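Local structure of nonstructural protein 2 (Human rotavirus C, 2GU0) at the interface of chains A and B and the interface of chains A and C. The protein forms an octamer that binds single-stranded RNA, probably hydrolyses nucleoside triphosphates, and takes part in viral genome replication and packaging. Residues are numbered along the deposited sequence; one frame, centred on the assembly and turned at random. Chains: chain A/B/C, Nonstructural protein 2.

Contact 1: the interface of chains A and B. Residues chain A 158-162; chain B 32-34.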
# COMPACT_ATOMS: atom_id res chain seq x y z
N VAL A 158 20.80 0.03 -29.59
CA VAL A 158 20.92 1.47 -29.79
C VAL A 158 21.15 1.88 -31.24
O VAL A 158 21.05 3.06 -31.59
CB VAL A 158 22.05 2.01 -28.89
CG1 VAL A 158 22.25 3.49 -29.11
CG2 VAL A 158 21.69 1.74 -27.44
N TYR A 159 21.44 0.90 -32.10
CA TYR A 159 21.65 1.14 -33.53
C TYR A 159 21.68 -0.16 -34.29
O TYR A 159 22.19 -1.17 -33.81
CB TYR A 159 22.96 1.87 -33.78
CG TYR A 159 23.33 1.97 -35.25
CD1 TYR A 159 22.82 2.98 -36.06
CD2 TYR A 159 24.18 1.02 -35.84
CE1 TYR A 159 23.14 3.06 -37.41
CE2 TYR A 159 24.50 1.09 -37.19
CZ TYR A 159 23.98 2.11 -37.97
OH TYR A 159 24.29 2.18 -39.31
N GLN A 160 21.15 -0.14 -35.50
CA GLN A 160 21.16 -1.33 -36.32
C GLN A 160 21.00 -1.03 -37.79
O GLN A 160 19.97 -0.53 -38.20
CB GLN A 160 20.05 -2.28 -35.90
CG GLN A 160 20.06 -3.59 -36.70
CD GLN A 160 19.00 -4.59 -36.25
OE1 GLN A 160 17.86 -4.55 -36.70
NE2 GLN A 160 19.39 -5.48 -35.35
N ASP A 161 22.03 -1.29 -38.57
CA ASP A 161 21.90 -1.13 -40.01
C ASP A 161 21.93 -2.58 -40.49
O ASP A 161 21.89 -3.50 -39.67
CB ASP A 161 23.05 -0.31 -40.59
CG ASP A 161 24.40 -0.92 -40.33
OD1 ASP A 161 24.55 -2.14 -40.57
OD2 ASP A 161 25.31 -0.17 -39.91
N SER A 162 22.03 -2.82 -41.79
CA SER A 162 21.99 -4.20 -42.26
C SER A 162 23.13 -5.12 -41.88
O SER A 162 22.98 -6.34 -41.95
CB SER A 162 21.81 -4.22 -43.78
OG SER A 162 22.88 -3.52 -44.39
N CYS B 32 14.34 2.71 -35.06
CA CYS B 32 15.65 3.33 -34.92
C CYS B 32 16.66 2.81 -35.95
O CYS B 32 17.68 3.45 -36.20
CB CYS B 32 16.19 3.13 -33.49
SG CYS B 32 17.25 1.65 -33.18
N ALA B 33 16.36 1.67 -36.56
CA ALA B 33 17.28 1.08 -37.53
C ALA B 33 17.44 1.90 -38.80
O ALA B 33 16.54 2.65 -39.18
CB ALA B 33 16.84 -0.34 -37.89
N LYS B 34 18.59 1.74 -39.44
CA LYS B 34 18.91 2.41 -40.70
C LYS B 34 18.61 1.46 -41.84
O LYS B 34 19.33 0.48 -42.04
CB LYS B 34 20.38 2.79 -40.77
CG LYS B 34 20.80 3.18 -42.17
CD LYS B 34 22.30 3.29 -42.32
CE LYS B 34 22.66 3.77 -43.71
NZ LYS B 34 24.11 4.11 -43.78
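The end of strand 157-160 of chain A meets the C-terminal end of helix 24-32 of chain B and the loop that follows it. Strand and loop are joined through their backbones: B:Lys34 N donates to the carbonyl O of A:Gln160 at 2.9 Å, nearly straight (157° at H) but coming from above the carbonyl plane. B:Ala33 lies next to A:Gln160, where its methyl group fits beside the hydrogen-bonded backbone. The side chain of B:Lys34 has CG anti to the backbone N (chi1 166°) and runs out fully extended, alongside A:Tyr159 and pointing the same way. Its CD lies 3.8 Å from the phenolic OH of A:Tyr159 and 4.1 Å from CB of A:Asp161; lysine suits the place because its long methylene chain can lie along the phenol while the amine reaches further. A:Asp161 holds CG in the crowded position between backbone N and carbonyl carbon (chi1 59°). From there its OD2 takes the A:Tyr159 OH bond at 2.6 Å, in the ring plane and on the anti lone pair; tyrosine supplies the hydroxyl and aspartate the accepting carboxylate, which should restrain the phenol. The amine NZ of B:Lys34 stays 5.9 Å from A:Asp161 OD2, too far for a salt bridge, though the opposite charges may attract weakly. The patch helps hold neighbouring subunits together in the octamer, with a backbone hydrogen bond supported by modest side-chain packing.

Contact 2: the interface of chains A and C. Residues chain A 207-208, 211-212, 228; chain C 207-209, 211.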
# COMPACT_ATOMS: atom_id res chain seq x y z
N ARG A 207 31.59 7.80 -35.19
CA ARG A 207 32.44 8.93 -34.86
C ARG A 207 31.57 10.06 -34.37
O ARG A 207 31.91 10.73 -33.40
CB ARG A 207 33.24 9.40 -36.07
CG ARG A 207 34.58 8.73 -36.23
CD ARG A 207 35.60 9.72 -36.78
NE ARG A 207 36.44 10.28 -35.72
CZ ARG A 207 37.10 11.43 -35.80
NH1 ARG A 207 37.02 12.17 -36.90
NH2 ARG A 207 37.84 11.83 -34.78
N TYR A 208 30.44 10.26 -35.04
CA TYR A 208 29.52 11.32 -34.66
C TYR A 208 28.60 10.96 -33.47
O TYR A 208 28.32 11.80 -32.62
CB TYR A 208 28.69 11.74 -35.88
CG TYR A 208 27.70 12.83 -35.58
CD1 TYR A 208 28.10 14.16 -35.42
CD2 TYR A 208 26.35 12.53 -35.42
CE1 TYR A 208 27.18 15.16 -35.10
CE2 TYR A 208 25.43 13.52 -35.10
CZ TYR A 208 25.85 14.83 -34.94
OH TYR A 208 24.92 15.79 -34.60
N ASN A 211 31.44 9.88 -30.12
CA ASN A 211 32.74 10.53 -30.26
C ASN A 211 33.67 10.33 -29.08
O ASN A 211 34.88 10.36 -29.24
CB ASN A 211 32.57 12.03 -30.57
CG ASN A 211 32.41 12.89 -29.32
OD1 ASN A 211 31.35 12.90 -28.69
ND2 ASN A 211 33.46 13.61 -28.97
N LYS A 212 33.11 10.12 -27.89
CA LYS A 212 33.92 9.91 -26.69
C LYS A 212 34.51 8.50 -26.62
O LYS A 212 35.37 8.21 -25.78
CB LYS A 212 33.08 10.15 -25.43
CG LYS A 212 32.79 11.60 -25.11
CD LYS A 212 31.97 11.69 -23.83
CE LYS A 212 31.84 13.13 -23.33
NZ LYS A 212 30.95 13.25 -22.11
N HIS A 228 37.63 6.96 -24.14
CA HIS A 228 39.03 7.27 -24.43
C HIS A 228 39.84 7.19 -23.13
O HIS A 228 40.98 6.74 -23.12
CB HIS A 228 39.17 8.66 -25.05
CG HIS A 228 38.63 8.78 -26.44
ND1 HIS A 228 38.95 7.89 -27.44
CD2 HIS A 228 37.81 9.70 -27.01
CE1 HIS A 228 38.36 8.26 -28.56
NE2 HIS A 228 37.66 9.35 -28.33
N ARG C 207 32.86 21.12 -27.48
CA ARG C 207 32.90 20.34 -28.71
C ARG C 207 33.14 18.86 -28.50
O ARG C 207 32.82 18.04 -29.36
CB ARG C 207 33.98 20.91 -29.64
CG ARG C 207 33.83 20.46 -31.07
CD ARG C 207 34.26 21.55 -32.01
NE ARG C 207 33.97 21.20 -33.39
CZ ARG C 207 34.58 20.23 -34.06
NH1 ARG C 207 35.52 19.51 -33.46
NH2 ARG C 207 34.24 19.98 -35.32
N TYR C 208 33.72 18.52 -27.36
CA TYR C 208 34.00 17.13 -27.05
C TYR C 208 32.82 16.48 -26.34
O TYR C 208 32.28 15.46 -26.79
CB TYR C 208 35.25 17.03 -26.18
CG TYR C 208 35.66 15.60 -25.93
CD1 TYR C 208 36.19 14.82 -26.95
CD2 TYR C 208 35.47 15.02 -24.68
CE1 TYR C 208 36.52 13.47 -26.74
CE2 TYR C 208 35.79 13.68 -24.45
CZ TYR C 208 36.31 12.91 -25.49
OH TYR C 208 36.58 11.58 -25.28
N ASN C 209 32.41 17.09 -25.23
CA ASN C 209 31.31 16.59 -24.41
C ASN C 209 29.89 16.83 -24.90
O ASN C 209 28.94 16.30 -24.31
CB ASN C 209 31.44 17.16 -23.00
CG ASN C 209 32.72 16.72 -22.32
OD1 ASN C 209 32.80 15.62 -21.78
ND2 ASN C 209 33.74 17.57 -22.37
N ASN C 211 29.36 17.26 -28.61
CA ASN C 211 29.58 17.31 -30.04
C ASN C 211 28.37 17.27 -30.94
O ASN C 211 28.47 17.62 -32.11
CB ASN C 211 30.53 16.20 -30.49
CG ASN C 211 29.87 14.84 -30.48
OD1 ASN C 211 29.42 14.38 -29.44
ND2 ASN C 211 29.81 14.20 -31.64
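The imidazole of A:His228 has the backbone O of A:Lys212 over one face, 3.1 Å above its plane and displaced toward the rim, while its edge meets the phenol of C:Tyr208. The two rings cross obliquely, with CD2 of A:His228 lying at the edge of the tyrosine ring. C:Asn209 ND2 also lies at that ring's edge, in its plane, and the amide of A:Asn211 comes near CD1, its plane turned 75° from the ring. The tyrosine extends from its helix with CG anti to the backbone N (chi1 -175°), which carries its tip across to chain A. A:Lys212 crosses it obliquely, placing CG 3.7 Å from CE2 of C:Tyr208; a long aliphatic chain lets it pack on the ring and still carry an amine beyond. That chain is extended and passes C:Asn209 at about a right angle, so that NZ makes a weak hydrogen bond of 3.0 Å to the amide OD1.

Two asparagines form the centre, A:Asn211 and C:Asn211, reaching tip to tip with amide planes 44° apart. Both hold CG in the crowded position between backbone N and carbonyl carbon. C:Asn211 ND2 gives a hydrogen bond of 3.0 Å to A:Tyr208 O, and A:Asn211 ND2 returns one of 3.1 Å to C:Tyr208 O. Each acceptor lies close to the donor's amide plane, and each donor falls on a carbonyl lone pair, which, as modelled, should fix the rotation of both amides. Asparagine suits the place, its short amide capturing a carbonyl near the end of helix 196-209. The two OD1 atoms, both acceptors, are modelled in a clash that carries no weight at this resolution. Behind the pair, A:His228 NE2 donates to A:Asn211 O at 3.1 Å, steadying the backbone that presents A:Asn211. This reciprocal patch helps join two subunits across a two-fold axis of the octamer.

Contact 1 and contact 2 lie on chain A with their centres about 20 Å apart and share no residue. Each recruits a different neighbour: contact 1 sets strand 157-160 against the helix 24-32 region of chain B, whereas contact 2 brings together the ends of helix 196-209 of chains A and C around a two-fold axis. One subunit thus uses unlike surfaces, one pairing different elements and one pairing like with like, a combination that can build a closed octamer. The centres are about 16 Å and 21 Å from A:His222, the likely catalytic histidine, so neither contact is centred on it; contact 2 does use part of the predicted RNA-binding region.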